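Local coordinates for uncharacterized protein (Bacteroides thetaiotaomicron, PDB 4LB8) that is of unknown function; it is a DUF4848 family protein, probably a lipoprotein, that forms a two-chain assembly, at residues V101-T106 against K143-F148; E69-L74 against L112-R117; G25-F30 against F126-G131; V157-S162 against Y173-D178. One frame throughout, in Å; residues are numbered along the deposited sequence.

Interaction 1 of 4, residues V101-T106 against K143-F148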
loop_
_atom_site.group_PDB
_atom_site.type_symbol
_atom_site.label_atom_id
_atom_site.label_comp_id
_atom_site.label_asym_id
_atom_site.label_seq_id
_atom_site.Cartn_x
_atom_site.Cartn_y
_atom_site.Cartn_z
ATOM N N VAL A 101 -15.265 -0.834 -26.620
ATOM C CA VAL A 101 -16.359 -0.366 -25.751
ATOM C C VAL A 101 -15.784 -0.183 -24.321
ATOM O O VAL A 101 -16.054 0.829 -23.653
ATOM C CB VAL A 101 -17.572 -1.339 -25.760
ATOM C CG1 VAL A 101 -18.709 -0.809 -24.906
ATOM C CG2 VAL A 101 -18.062 -1.598 -27.177
ATOM N N PHE A 102 -14.944 -1.157 -23.884
ATOM C CA PHE A 102 -14.328 -1.154 -22.569
ATOM C C PHE A 102 -12.855 -0.847 -22.628
ATOM O O PHE A 102 -12.240 -0.813 -23.680
ATOM C CB PHE A 102 -14.589 -2.471 -21.816
ATOM C CG PHE A 102 -16.053 -2.718 -21.572
ATOM C CD1 PHE A 102 -16.891 -1.688 -21.151
ATOM C CD2 PHE A 102 -16.603 -3.983 -21.772
ATOM C CE1 PHE A 102 -18.254 -1.922 -20.911
ATOM C CE2 PHE A 102 -17.966 -4.215 -21.553
ATOM C CZ PHE A 102 -18.779 -3.186 -21.108
HETATM N N MSE A 103 -12.298 -0.646 -21.461
HETATM C CA MSE A 103 -10.954 -0.177 -21.165
HETATM C C MSE A 103 -10.254 -1.181 -20.242
HETATM O O MSE A 103 -10.878 -1.712 -19.325
HETATM C CB MSE A 103 -11.235 1.156 -20.465
HETATM C CG MSE A 103 -10.097 1.920 -19.990
HETATM SE SE MSE A 103 -10.841 3.493 -19.160
HETATM C CE MSE A 103 -11.489 2.867 -17.515
ATOM N N PHE A 104 -8.974 -1.457 -20.483
ATOM C CA PHE A 104 -8.211 -2.406 -19.660
ATOM C C PHE A 104 -7.214 -1.653 -18.780
ATOM O O PHE A 104 -6.928 -0.479 -19.051
ATOM C CB PHE A 104 -7.536 -3.498 -20.529
ATOM C CG PHE A 104 -8.552 -4.512 -21.021
ATOM C CD1 PHE A 104 -8.953 -5.572 -20.205
ATOM C CD2 PHE A 104 -9.212 -4.329 -22.237
ATOM C CE1 PHE A 104 -9.938 -6.469 -20.632
ATOM C CE2 PHE A 104 -10.227 -5.212 -22.647
ATOM C CZ PHE A 104 -10.574 -6.281 -21.846
ATOM N N ASN A 105 -6.767 -2.287 -17.688
ATOM C CA ASN A 105 -5.857 -1.690 -16.713
ATOM C C ASN A 105 -4.453 -1.584 -17.287
ATOM O O ASN A 105 -3.796 -2.606 -17.549
ATOM C CB ASN A 105 -5.851 -2.501 -15.410
ATOM C CG ASN A 105 -5.230 -1.825 -14.211
ATOM O OD1 ASN A 105 -4.339 -0.994 -14.307
ATOM N ND2 ASN A 105 -5.647 -2.225 -13.036
ATOM N N THR A 106 -4.000 -0.322 -17.459
ATOM C CA THR A 106 -2.693 0.067 -18.006
ATOM C C THR A 106 -1.606 0.153 -16.915
ATOM O O THR A 106 -0.419 0.220 -17.244
ATOM C CB THR A 106 -2.798 1.405 -18.752
ATOM O OG1 THR A 106 -3.366 2.394 -17.889
ATOM C CG2 THR A 106 -3.603 1.300 -20.014
ATOM N N LYS A 143 -19.978 11.132 -20.903
ATOM C CA LYS A 143 -18.619 11.436 -20.443
ATOM C C LYS A 143 -17.847 10.155 -20.183
ATOM O O LYS A 143 -18.311 9.268 -19.456
ATOM C CB LYS A 143 -18.625 12.329 -19.176
ATOM C CG LYS A 143 -17.261 12.958 -18.877
ATOM C CD LYS A 143 -17.309 14.059 -17.836
ATOM C CE LYS A 143 -15.966 14.760 -17.778
ATOM N NZ LYS A 143 -15.957 15.896 -16.813
ATOM N N VAL A 144 -16.668 10.063 -20.812
ATOM C CA VAL A 144 -15.797 8.894 -20.685
ATOM C C VAL A 144 -14.410 9.300 -20.216
ATOM O O VAL A 144 -14.049 10.475 -20.278
ATOM C CB VAL A 144 -15.713 8.041 -21.987
ATOM C CG1 VAL A 144 -17.074 7.460 -22.368
ATOM C CG2 VAL A 144 -15.083 8.816 -23.149
ATOM N N TYR A 145 -13.657 8.334 -19.713
ATOM C CA TYR A 145 -12.245 8.502 -19.379
ATOM C C TYR A 145 -11.444 8.328 -20.689
ATOM O O TYR A 145 -11.795 7.469 -21.527
ATOM C CB TYR A 145 -11.790 7.496 -18.313
ATOM C CG TYR A 145 -12.394 7.715 -16.943
ATOM C CD1 TYR A 145 -12.000 8.795 -16.151
ATOM C CD2 TYR A 145 -13.297 6.807 -16.405
ATOM C CE1 TYR A 145 -12.537 8.992 -14.880
ATOM C CE2 TYR A 145 -13.834 6.987 -15.132
ATOM C CZ TYR A 145 -13.447 8.081 -14.369
ATOM O OH TYR A 145 -13.979 8.275 -13.116
ATOM N N THR A 146 -10.398 9.162 -20.881
ATOM C CA THR A 146 -9.524 9.090 -22.068
ATOM C C THR A 146 -8.721 7.791 -22.023
ATOM O O THR A 146 -8.609 7.084 -23.027
ATOM C CB THR A 146 -8.599 10.312 -22.132
ATOM O OG1 THR A 146 -7.879 10.380 -20.895
ATOM C CG2 THR A 146 -9.370 11.627 -22.375
ATOM N N ASP A 147 -8.210 7.469 -20.826
ATOM C CA ASP A 147 -7.381 6.302 -20.537
ATOM C C ASP A 147 -7.687 5.794 -19.136
ATOM O O ASP A 147 -8.313 6.518 -18.360
ATOM C CB ASP A 147 -5.878 6.667 -20.676
ATOM C CG ASP A 147 -5.420 7.871 -19.852
ATOM O OD1 ASP A 147 -5.454 7.785 -18.605
ATOM O OD2 ASP A 147 -4.989 8.882 -20.458
ATOM N N PHE A 148 -7.226 4.568 -18.802
ATOM C CA PHE A 148 -7.435 3.960 -17.486
ATOM C C PHE A 148 -6.755 4.779 -16.358
ATOM O O PHE A 148 -7.297 4.873 -15.252
ATOM C CB PHE A 148 -6.940 2.498 -17.467
ATOM C CG PHE A 148 -7.224 1.831 -16.142
ATOM C CD1 PHE A 148 -8.492 1.336 -15.852
ATOM C CD2 PHE A 148 -6.259 1.798 -15.144
ATOM C CE1 PHE A 148 -8.780 0.802 -14.601
ATOM C CE2 PHE A 148 -6.555 1.279 -13.889
ATOM C CZ PHE A 148 -7.810 0.767 -13.632
#

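Interaction 2 of 4, residues E69-L74 against L112-R117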
loop_
_atom_site.group_PDB
_atom_site.type_symbol
_atom_site.label_atom_id
_atom_site.label_comp_id
_atom_site.label_asym_id
_atom_site.label_seq_id
_atom_site.Cartn_x
_atom_site.Cartn_y
_atom_site.Cartn_z
ATOM N N GLU A 69 -21.708 -10.158 -19.843
ATOM C CA GLU A 69 -21.159 -11.081 -20.829
ATOM C C GLU A 69 -19.634 -11.145 -20.759
ATOM O O GLU A 69 -19.068 -12.243 -20.770
ATOM C CB GLU A 69 -21.585 -10.653 -22.237
ATOM C CG GLU A 69 -23.051 -10.879 -22.545
ATOM C CD GLU A 69 -23.459 -10.527 -23.964
ATOM O OE1 GLU A 69 -22.571 -10.165 -24.774
ATOM O OE2 GLU A 69 -24.670 -10.628 -24.269
ATOM N N ALA A 70 -18.975 -9.960 -20.696
ATOM C CA ALA A 70 -17.525 -9.812 -20.677
ATOM C C ALA A 70 -16.936 -10.524 -19.474
ATOM O O ALA A 70 -15.998 -11.308 -19.642
ATOM C CB ALA A 70 -17.150 -8.334 -20.671
ATOM N N ASP A 71 -17.543 -10.296 -18.273
ATOM C CA ASP A 71 -17.176 -10.869 -16.975
ATOM C C ASP A 71 -17.397 -12.405 -16.967
ATOM O O ASP A 71 -16.496 -13.156 -16.557
ATOM C CB ASP A 71 -17.941 -10.168 -15.830
ATOM C CG ASP A 71 -17.348 -8.831 -15.375
ATOM O OD1 ASP A 71 -16.151 -8.576 -15.656
ATOM O OD2 ASP A 71 -18.051 -8.081 -14.666
ATOM N N GLY A 72 -18.554 -12.844 -17.474
ATOM C CA GLY A 72 -18.892 -14.256 -17.630
ATOM C C GLY A 72 -17.883 -14.966 -18.513
ATOM O O GLY A 72 -17.353 -15.996 -18.116
ATOM N N GLU A 73 -17.547 -14.376 -19.676
ATOM C CA GLU A 73 -16.552 -14.890 -20.626
ATOM C C GLU A 73 -15.098 -14.896 -20.029
ATOM O O GLU A 73 -14.327 -15.789 -20.372
ATOM C CB GLU A 73 -16.598 -14.072 -21.936
ATOM C CG GLU A 73 -15.759 -14.640 -23.076
ATOM C CD GLU A 73 -15.837 -13.972 -24.438
ATOM O OE1 GLU A 73 -16.777 -13.176 -24.671
ATOM O OE2 GLU A 73 -14.969 -14.280 -25.290
ATOM N N LEU A 74 -14.718 -13.918 -19.165
ATOM C CA LEU A 74 -13.369 -13.895 -18.570
ATOM C C LEU A 74 -13.222 -15.055 -17.569
ATOM O O LEU A 74 -12.187 -15.732 -17.532
ATOM C CB LEU A 74 -13.065 -12.536 -17.890
ATOM C CG LEU A 74 -11.652 -12.318 -17.272
ATOM C CD1 LEU A 74 -10.528 -12.642 -18.255
ATOM C CD2 LEU A 74 -11.485 -10.891 -16.744
ATOM N N LEU A 112 -6.950 -8.387 -14.922
ATOM C CA LEU A 112 -7.484 -8.898 -16.174
ATOM C C LEU A 112 -8.785 -8.320 -16.621
ATOM O O LEU A 112 -9.114 -8.470 -17.801
ATOM C CB LEU A 112 -7.704 -10.409 -16.028
ATOM C CG LEU A 112 -6.536 -11.239 -15.616
ATOM C CD1 LEU A 112 -6.953 -12.654 -15.521
ATOM C CD2 LEU A 112 -5.367 -11.076 -16.583
ATOM N N SER A 113 -9.578 -7.770 -15.682
ATOM C CA SER A 113 -10.958 -7.301 -15.898
ATOM C C SER A 113 -11.127 -6.097 -16.810
ATOM O O SER A 113 -10.400 -5.112 -16.668
ATOM C CB SER A 113 -11.616 -6.982 -14.564
ATOM O OG SER A 113 -11.959 -8.198 -13.929
ATOM N N PRO A 114 -12.141 -6.124 -17.709
ATOM C CA PRO A 114 -12.434 -4.913 -18.507
ATOM C C PRO A 114 -13.138 -3.889 -17.632
ATOM O O PRO A 114 -13.775 -4.266 -16.649
ATOM C CB PRO A 114 -13.355 -5.425 -19.625
ATOM C CG PRO A 114 -14.049 -6.602 -19.044
ATOM C CD PRO A 114 -13.134 -7.195 -17.967
ATOM N N TYR A 115 -13.028 -2.612 -17.978
ATOM C CA TYR A 115 -13.645 -1.505 -17.240
ATOM C C TYR A 115 -14.515 -0.635 -18.115
ATOM O O TYR A 115 -14.226 -0.469 -19.311
ATOM C CB TYR A 115 -12.560 -0.617 -16.619
ATOM C CG TYR A 115 -11.869 -1.253 -15.441
ATOM C CD1 TYR A 115 -12.353 -1.079 -14.147
ATOM C CD2 TYR A 115 -10.723 -2.036 -15.613
ATOM C CE1 TYR A 115 -11.707 -1.641 -13.051
ATOM C CE2 TYR A 115 -10.088 -2.631 -14.526
ATOM C CZ TYR A 115 -10.580 -2.426 -13.246
ATOM O OH TYR A 115 -9.974 -3.002 -12.157
ATOM N N SER A 116 -15.547 -0.015 -17.502
ATOM C CA SER A 116 -16.389 0.977 -18.191
ATOM C C SER A 116 -15.524 2.217 -18.409
ATOM O O SER A 116 -14.650 2.503 -17.591
ATOM C CB SER A 116 -17.621 1.311 -17.347
ATOM O OG SER A 116 -18.729 1.836 -18.063
ATOM N N ARG A 117 -15.734 2.924 -19.518
ATOM C CA ARG A 117 -15.027 4.172 -19.827
ATOM C C ARG A 117 -15.786 5.343 -19.189
ATOM O O ARG A 117 -15.234 6.412 -19.072
ATOM C CB ARG A 117 -14.874 4.361 -21.343
ATOM C CG ARG A 117 -13.840 3.417 -21.936
ATOM C CD ARG A 117 -13.719 3.570 -23.447
ATOM N NE ARG A 117 -12.748 2.641 -24.042
ATOM C CZ ARG A 117 -11.439 2.863 -24.102
ATOM N NH1 ARG A 117 -10.921 3.977 -23.596
ATOM N NH2 ARG A 117 -10.631 1.958 -24.643
HETATM O O HOH W 1 -14.039 -9.803 -14.525
#

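Interaction 3 of 4, residues G25-F30 against F126-G131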
loop_
_atom_site.group_PDB
_atom_site.type_symbol
_atom_site.label_atom_id
_atom_site.label_comp_id
_atom_site.label_asym_id
_atom_site.label_seq_id
_atom_site.Cartn_x
_atom_site.Cartn_y
_atom_site.Cartn_z
ATOM N N GLY A 25 -33.673 -0.795 -31.898
ATOM C CA GLY A 25 -33.112 -1.296 -30.644
ATOM C C GLY A 25 -31.689 -0.893 -30.330
ATOM O O GLY A 25 -31.027 -1.559 -29.528
ATOM N N THR A 26 -31.212 0.212 -30.934
ATOM C CA THR A 26 -29.833 0.700 -30.784
ATOM C C THR A 26 -29.761 2.030 -30.005
ATOM O O THR A 26 -28.673 2.578 -29.835
ATOM C CB THR A 26 -29.170 0.834 -32.179
ATOM O OG1 THR A 26 -29.808 1.861 -32.943
ATOM C CG2 THR A 26 -29.183 -0.474 -32.961
HETATM N N MSE A 27 -30.903 2.540 -29.523
HETATM C CA MSE A 27 -30.933 3.801 -28.797
HETATM C C MSE A 27 -32.063 3.849 -27.770
HETATM O O MSE A 27 -33.203 3.549 -28.108
HETATM C CB MSE A 27 -31.094 4.968 -29.805
HETATM C CG MSE A 27 -30.952 6.368 -29.186
HETATM SE SE MSE A 27 -29.127 6.804 -28.599
HETATM C CE MSE A 27 -28.376 7.050 -30.349
ATOM N N ILE A 28 -31.755 4.278 -26.535
ATOM C CA ILE A 28 -32.739 4.538 -25.473
ATOM C C ILE A 28 -33.060 6.037 -25.537
ATOM O O ILE A 28 -32.145 6.859 -25.548
ATOM C CB ILE A 28 -32.264 4.089 -24.044
ATOM C CG1 ILE A 28 -32.284 2.559 -23.862
ATOM C CG2 ILE A 28 -33.057 4.777 -22.920
ATOM C CD1 ILE A 28 -33.642 1.872 -23.555
ATOM N N LYS A 29 -34.349 6.383 -25.595
ATOM C CA LYS A 29 -34.803 7.767 -25.596
ATOM C C LYS A 29 -35.689 7.994 -24.376
ATOM O O LYS A 29 -36.605 7.218 -24.135
ATOM C CB LYS A 29 -35.547 8.109 -26.904
ATOM C CG LYS A 29 -36.049 9.555 -27.028
ATOM C CD LYS A 29 -37.220 9.626 -28.000
ATOM C CE LYS A 29 -37.337 10.908 -28.812
ATOM N NZ LYS A 29 -36.295 11.012 -29.886
ATOM N N PHE A 30 -35.384 9.034 -23.594
ATOM C CA PHE A 30 -36.184 9.454 -22.449
ATOM C C PHE A 30 -37.014 10.650 -22.875
ATOM O O PHE A 30 -36.620 11.365 -23.802
ATOM C CB PHE A 30 -35.307 9.783 -21.229
ATOM C CG PHE A 30 -34.604 8.573 -20.673
ATOM C CD1 PHE A 30 -35.303 7.617 -19.933
ATOM C CD2 PHE A 30 -33.245 8.364 -20.913
ATOM C CE1 PHE A 30 -34.652 6.483 -19.435
ATOM C CE2 PHE A 30 -32.600 7.232 -20.409
ATOM C CZ PHE A 30 -33.303 6.304 -19.666
ATOM N N PHE A 126 -28.241 2.384 -19.471
ATOM C CA PHE A 126 -28.981 2.921 -20.597
ATOM C C PHE A 126 -28.117 3.247 -21.824
ATOM O O PHE A 126 -28.672 3.226 -22.924
ATOM C CB PHE A 126 -29.776 4.158 -20.164
ATOM C CG PHE A 126 -30.632 4.019 -18.919
ATOM C CD1 PHE A 126 -31.628 3.055 -18.842
ATOM C CD2 PHE A 126 -30.480 4.894 -17.851
ATOM C CE1 PHE A 126 -32.446 2.950 -17.701
ATOM C CE2 PHE A 126 -31.306 4.799 -16.720
ATOM C CZ PHE A 126 -32.274 3.820 -16.645
ATOM N N VAL A 127 -26.786 3.516 -21.663
ATOM C CA VAL A 127 -25.895 3.789 -22.802
ATOM C C VAL A 127 -25.810 2.566 -23.730
ATOM O O VAL A 127 -25.856 1.422 -23.268
ATOM C CB VAL A 127 -24.458 4.282 -22.452
ATOM C CG1 VAL A 127 -24.455 5.713 -21.931
ATOM C CG2 VAL A 127 -23.729 3.331 -21.504
ATOM N N ASN A 128 -25.687 2.819 -25.034
ATOM C CA ASN A 128 -25.556 1.777 -26.033
ATOM C C ASN A 128 -24.070 1.444 -26.232
ATOM O O ASN A 128 -23.227 1.795 -25.394
ATOM C CB ASN A 128 -26.244 2.182 -27.360
ATOM C CG ASN A 128 -25.713 3.424 -28.056
ATOM O OD1 ASN A 128 -24.619 3.931 -27.787
ATOM N ND2 ASN A 128 -26.475 3.915 -29.011
HETATM N N MSE A 129 -23.751 0.811 -27.365
HETATM C CA MSE A 129 -22.401 0.373 -27.671
HETATM C C MSE A 129 -21.426 1.529 -28.005
HETATM O O MSE A 129 -20.208 1.294 -28.002
HETATM C CB MSE A 129 -22.442 -0.682 -28.788
HETATM C CG MSE A 129 -23.180 -1.972 -28.363
HETATM SE SE MSE A 129 -22.591 -2.695 -26.621
HETATM C CE MSE A 129 -23.995 -2.253 -25.507
ATOM N N LYS A 130 -21.953 2.772 -28.243
ATOM C CA LYS A 130 -21.154 3.980 -28.529
ATOM C C LYS A 130 -21.171 4.960 -27.329
ATOM O O LYS A 130 -20.671 6.083 -27.438
ATOM C CB LYS A 130 -21.663 4.683 -29.799
ATOM C CG LYS A 130 -21.463 3.887 -31.091
ATOM C CD LYS A 130 -22.026 4.613 -32.320
ATOM C CE LYS A 130 -20.950 5.335 -33.113
ATOM N NZ LYS A 130 -21.501 6.027 -34.311
ATOM N N GLY A 131 -21.777 4.528 -26.216
ATOM C CA GLY A 131 -21.908 5.324 -25.000
ATOM C C GLY A 131 -22.906 6.442 -25.163
ATOM O O GLY A 131 -22.703 7.538 -24.635
HETATM O O HOH W 2 -29.102 4.171 -25.664
#

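Interaction 4 of 4, residues V157-S162 against Y173-D178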
loop_
_atom_site.group_PDB
_atom_site.type_symbol
_atom_site.label_atom_id
_atom_site.label_comp_id
_atom_site.label_asym_id
_atom_site.label_seq_id
_atom_site.Cartn_x
_atom_site.Cartn_y
_atom_site.Cartn_z
ATOM N N VAL A 157 0.389 10.477 -2.723
ATOM C CA VAL A 157 1.442 9.459 -2.761
ATOM C C VAL A 157 1.234 8.581 -1.520
ATOM O O VAL A 157 1.581 7.392 -1.522
ATOM C CB VAL A 157 2.855 10.134 -2.783
ATOM C CG1 VAL A 157 3.984 9.095 -2.826
ATOM C CG2 VAL A 157 2.989 11.133 -3.939
ATOM N N SER A 158 0.639 9.197 -0.466
ATOM C CA SER A 158 0.369 8.592 0.834
ATOM C C SER A 158 -0.819 7.640 0.806
ATOM O O SER A 158 -1.825 7.893 0.148
ATOM C CB SER A 158 0.151 9.659 1.907
ATOM O OG SER A 158 -1.195 10.081 2.049
ATOM N N THR A 159 -0.668 6.544 1.551
ATOM C CA THR A 159 -1.674 5.522 1.756
ATOM C C THR A 159 -1.833 5.298 3.274
ATOM O O THR A 159 -0.975 5.716 4.063
ATOM C CB THR A 159 -1.316 4.221 1.002
ATOM O OG1 THR A 159 -0.043 3.745 1.419
ATOM C CG2 THR A 159 -1.329 4.376 -0.503
ATOM N N ARG A 160 -2.944 4.663 3.672
ATOM C CA ARG A 160 -3.209 4.261 5.060
ATOM C C ARG A 160 -2.344 3.061 5.406
ATOM O O ARG A 160 -1.853 2.925 6.514
ATOM C CB ARG A 160 -4.691 3.879 5.202
ATOM C CG ARG A 160 -5.119 3.635 6.621
ATOM C CD ARG A 160 -6.584 3.382 6.652
ATOM N NE ARG A 160 -7.013 2.747 7.894
ATOM C CZ ARG A 160 -7.322 3.397 9.008
ATOM N NH1 ARG A 160 -7.237 4.720 9.058
ATOM N NH2 ARG A 160 -7.723 2.730 10.079
ATOM N N SER A 161 -2.202 2.164 4.436
ATOM C CA SER A 161 -1.488 0.914 4.594
ATOM C C SER A 161 -0.757 0.542 3.302
ATOM O O SER A 161 -1.315 0.771 2.221
ATOM C CB SER A 161 -2.479 -0.177 4.982
ATOM O OG SER A 161 -1.779 -1.300 5.487
ATOM N N SER A 162 0.494 -0.018 3.425
ATOM C CA SER A 162 1.364 -0.528 2.344
ATOM C C SER A 162 2.242 -1.648 2.873
ATOM O O SER A 162 2.909 -1.496 3.909
ATOM C CB SER A 162 2.236 0.561 1.735
ATOM O OG SER A 162 1.455 1.380 0.887
ATOM N N TYR A 173 8.825 -4.572 4.082
ATOM C CA TYR A 173 8.183 -3.644 4.993
ATOM C C TYR A 173 6.705 -3.928 5.121
ATOM O O TYR A 173 6.102 -4.601 4.285
ATOM C CB TYR A 173 8.410 -2.164 4.550
ATOM C CG TYR A 173 7.860 -1.822 3.177
ATOM C CD1 TYR A 173 6.523 -1.455 3.007
ATOM C CD2 TYR A 173 8.673 -1.868 2.043
ATOM C CE1 TYR A 173 6.000 -1.178 1.742
ATOM C CE2 TYR A 173 8.166 -1.567 0.771
ATOM C CZ TYR A 173 6.823 -1.237 0.624
ATOM O OH TYR A 173 6.311 -0.974 -0.634
ATOM N N SER A 174 6.109 -3.335 6.163
ATOM C CA SER A 174 4.688 -3.317 6.410
ATOM C C SER A 174 4.369 -2.042 7.159
ATOM O O SER A 174 4.805 -1.879 8.294
ATOM C CB SER A 174 4.242 -4.555 7.161
ATOM O OG SER A 174 2.830 -4.663 7.115
ATOM N N ARG A 175 3.756 -1.067 6.471
ATOM C CA ARG A 175 3.356 0.178 7.124
ATOM C C ARG A 175 1.864 0.117 7.342
ATOM O O ARG A 175 1.102 0.044 6.386
ATOM C CB ARG A 175 3.757 1.435 6.345
ATOM C CG ARG A 175 3.286 2.721 7.061
ATOM C CD ARG A 175 3.525 3.996 6.274
ATOM N NE ARG A 175 2.353 4.300 5.460
ATOM C CZ ARG A 175 2.292 4.123 4.149
ATOM N NH1 ARG A 175 3.357 3.696 3.479
ATOM N NH2 ARG A 175 1.186 4.402 3.491
ATOM N N GLN A 176 1.451 0.097 8.589
ATOM C CA GLN A 176 0.037 0.023 8.898
ATOM C C GLN A 176 -0.465 1.412 9.329
ATOM O O GLN A 176 0.225 2.396 9.114
ATOM C CB GLN A 176 -0.221 -1.091 9.941
ATOM C CG GLN A 176 0.096 -2.500 9.407
ATOM C CD GLN A 176 -0.743 -2.889 8.196
ATOM O OE1 GLN A 176 -0.205 -3.254 7.149
ATOM N NE2 GLN A 176 -2.080 -2.795 8.297
ATOM N N LYS A 177 -1.674 1.502 9.874
ATOM C CA LYS A 177 -2.278 2.783 10.213
ATOM C C LYS A 177 -1.480 3.575 11.292
ATOM O O LYS A 177 -1.395 4.798 11.183
ATOM C CB LYS A 177 -3.768 2.603 10.595
ATOM C CG LYS A 177 -4.064 2.115 11.988
ATOM C CD LYS A 177 -5.069 3.032 12.670
ATOM C CE LYS A 177 -5.131 2.819 14.164
ATOM N NZ LYS A 177 -5.723 1.503 14.510
ATOM N N ASP A 178 -0.893 2.898 12.297
ATOM C CA ASP A 178 -0.149 3.605 13.332
ATOM C C ASP A 178 1.108 2.845 13.789
ATOM O O ASP A 178 1.765 3.290 14.729
ATOM C CB ASP A 178 -1.050 3.987 14.519
ATOM C CG ASP A 178 -1.656 2.854 15.319
ATOM O OD1 ASP A 178 -1.300 1.685 15.062
ATOM O OD2 ASP A 178 -2.458 3.141 16.231
#

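Interaction 1 of 4, residues V101-T106 against K143-F148
Phe148 packs against Asn105 and Met103 in an apolar contact between two loops, one following helix 84-98 and the other following strand 138-141. One face of the Phe148 ring is turned to Asn105 CA. Asn105 CA sits over its face, offset toward the rim, 3.9 Å from the ring centroid in a CH-pi contact. The Asn105 amide lies above the ring plane but beyond its rim near CE2, turned 33° from the ring, and OD1 comes within 3.2 Å of Phe148 CE2. That amide is held from elsewhere: ND2 is hydrogen-bonded to Asp111 OD2, and OD1 accepts from Ile107 N and Asp108 N. Phe148 stands at the start of helix 148-152, where Asp147 is the N-cap and its OD1 accepts from Glu150 N. Selenomethionine Met103 crosses Phe148 at about a right angle. Its chain is extended as far as SE and bends at chi3 (76°), with CE 3.8 Å from Phe148 CD1. SE also lies 4.2 Å from Tyr145 CB. An alanine in place of Phe148 would probably open a gap against Asn105 CA and leave Met103 CE without its ring neighbour. Thr106 OG1 approaches the root of the same side chain, 3.6 Å from Phe148 CB.

Interaction 2 of 4, residues E69-L74 against L112-R117
Leu74 and Ala70 of helix 63-80 pack on the loop segment 112-117 in a buried helix-to-loop contact. The two residues are four apart, one helical turn, and both direct their side chains at the loop. The apolar part is carried by few atoms. Ala70 CB meets Pro114 CG at 3.9 Å. Leu74 uses one branch: CG is anti to the backbone N (chi1 -177°), and chi2 (52°) then sets the branches so that CD2 meets the loop. CD2 lies 3.9 Å from Leu112 CB and 3.7 Å from Ser113 CA. It also comes within 4.2 Å of Pro114 CD. Tyr94 of helix 84-98 touches both Leu74 and Pro114 and so lines the same core. The Leu112 carbonyl beside Leu74 CD2 accepts from Tyr91 OH.

The polar part lies at Asp71. Its OD1 forms a salt bridge with Arg208 of the second subunit, and the same arginine donates to Pro114 O. Helix and loop thus share one partner across the subunit interface. The positive charge would probably favour the ionised form of Asp71. A water bridges the two segments. It donates to Asp71 OD1 at 2.7 Å and is hydrogen-bonded to Ser113 OG, also at 2.7 Å.

Interaction 3 of 4, residues G25-F30 against F126-G131
An Asx turn at Asn128 and a classic beta bulge at Thr26 and Met27 meet here, where strand 27-30 begins. Asn128 ND2 donates to Thr26 O at 2.7 Å. The bond is nearly straight, with an N-H...O angle of 167°, and Thr26 O lies close to the amide plane. Asn128 CG sits between the backbone N and the carbonyl carbon (chi1 61°), which places it 3.6 Å from Thr26 O. Asn128 OD1 accepts from Lys130 N at 2.9 Å and also from Glu132 N, which helps to fix the rotation of the amide. The backbone of Asn128 to Gly131 forms a type I turn. An alanine in place of Asn128 would probably leave Thr26 O without this donor, and Lys130 N and Glu132 N without their side-chain acceptor. Nearby, a water accepts from Ile28 N at 2.8 Å and donates to Phe126 O at 2.9 Å, bridging the two backbones. Phe30 and Phe126 form a T-shaped pair with planes at 80°. Phe30 CZ points over the centre of the Phe126 ring, 3.6 Å from Phe126 CG. Ala39 of helix 33-44 touches both rings, and Leu40 and Val43 also pack on Phe126. Strand 27-30 lies between strands 19-22 and 132-135 in the four-stranded mixed sheet.

Interaction 4 of 4, residues V157-S162 against Y173-D178
Arg175 reaches across to Thr159, and its side chain links segments 157-162 and 173-178 beyond the backbone pairing. Its CB lies 3.9 Å from Ser162 O. CG is anti to the backbone N (chi1 179°), and the chain then runs on extended to CD before bending at chi3. NE remains 3.9 Å from Thr159 O. At CZ the guanidinium comes 3.6 Å from both Thr159 O and Thr159 OG1. NH1 packs beside Ser162 CB. NH2 donates to Thr159 O at 2.6 Å, from above the carbonyl plane; its approach to Thr159 OG1 is too short to be trusted in detail. Thr159 OG1 is hydrogen-bonded to Ser162 OG at 2.8 Å. The Arg175 tip is therefore tied to Thr159.

At its root, Ser162 and Arg175 form an antiparallel hydrogen-bonded pair. Ser162 N donates to Arg175 O at 3.0 Å, and Arg175 N donates to Ser162 O at 2.7 Å. Farther along, Lys177 CB lies over the face of the Arg160 guanidinium, and the two side chains lie side by side, pointing the same way. Strands 161-163 and 171-175 form a beta hairpin, and 171-175 pairs in turn with strand 179-188. Ser161 and Ser162 also pair antiparallel with a strand of the second subunit, so the sheet continues across the interface.

Interactions 1 and 2 adjoin, with centres 12 Å apart. Segment 112-117 bridges the two segments of interaction 1: Met103 O is 2.7 Å from Tyr115 N, and Tyr145 N is 2.6 Å from Arg117 O, both probable hydrogen bonds. Interaction 3 touches interaction 1 through Val101 CG2 and Met129 O, 3.7 Å apart. Interaction 2 lies within the chain loop that interaction 3 closes, but their nearest atoms are about 6 Å apart. Interaction 4 stands away from the rest, its centre about 28 Å from that of interaction 1. Interactions 2 and 4 both touch the second subunit. A bound PEG, probably from crystallisation, lies about 3 Å from Arg160 in interaction 4.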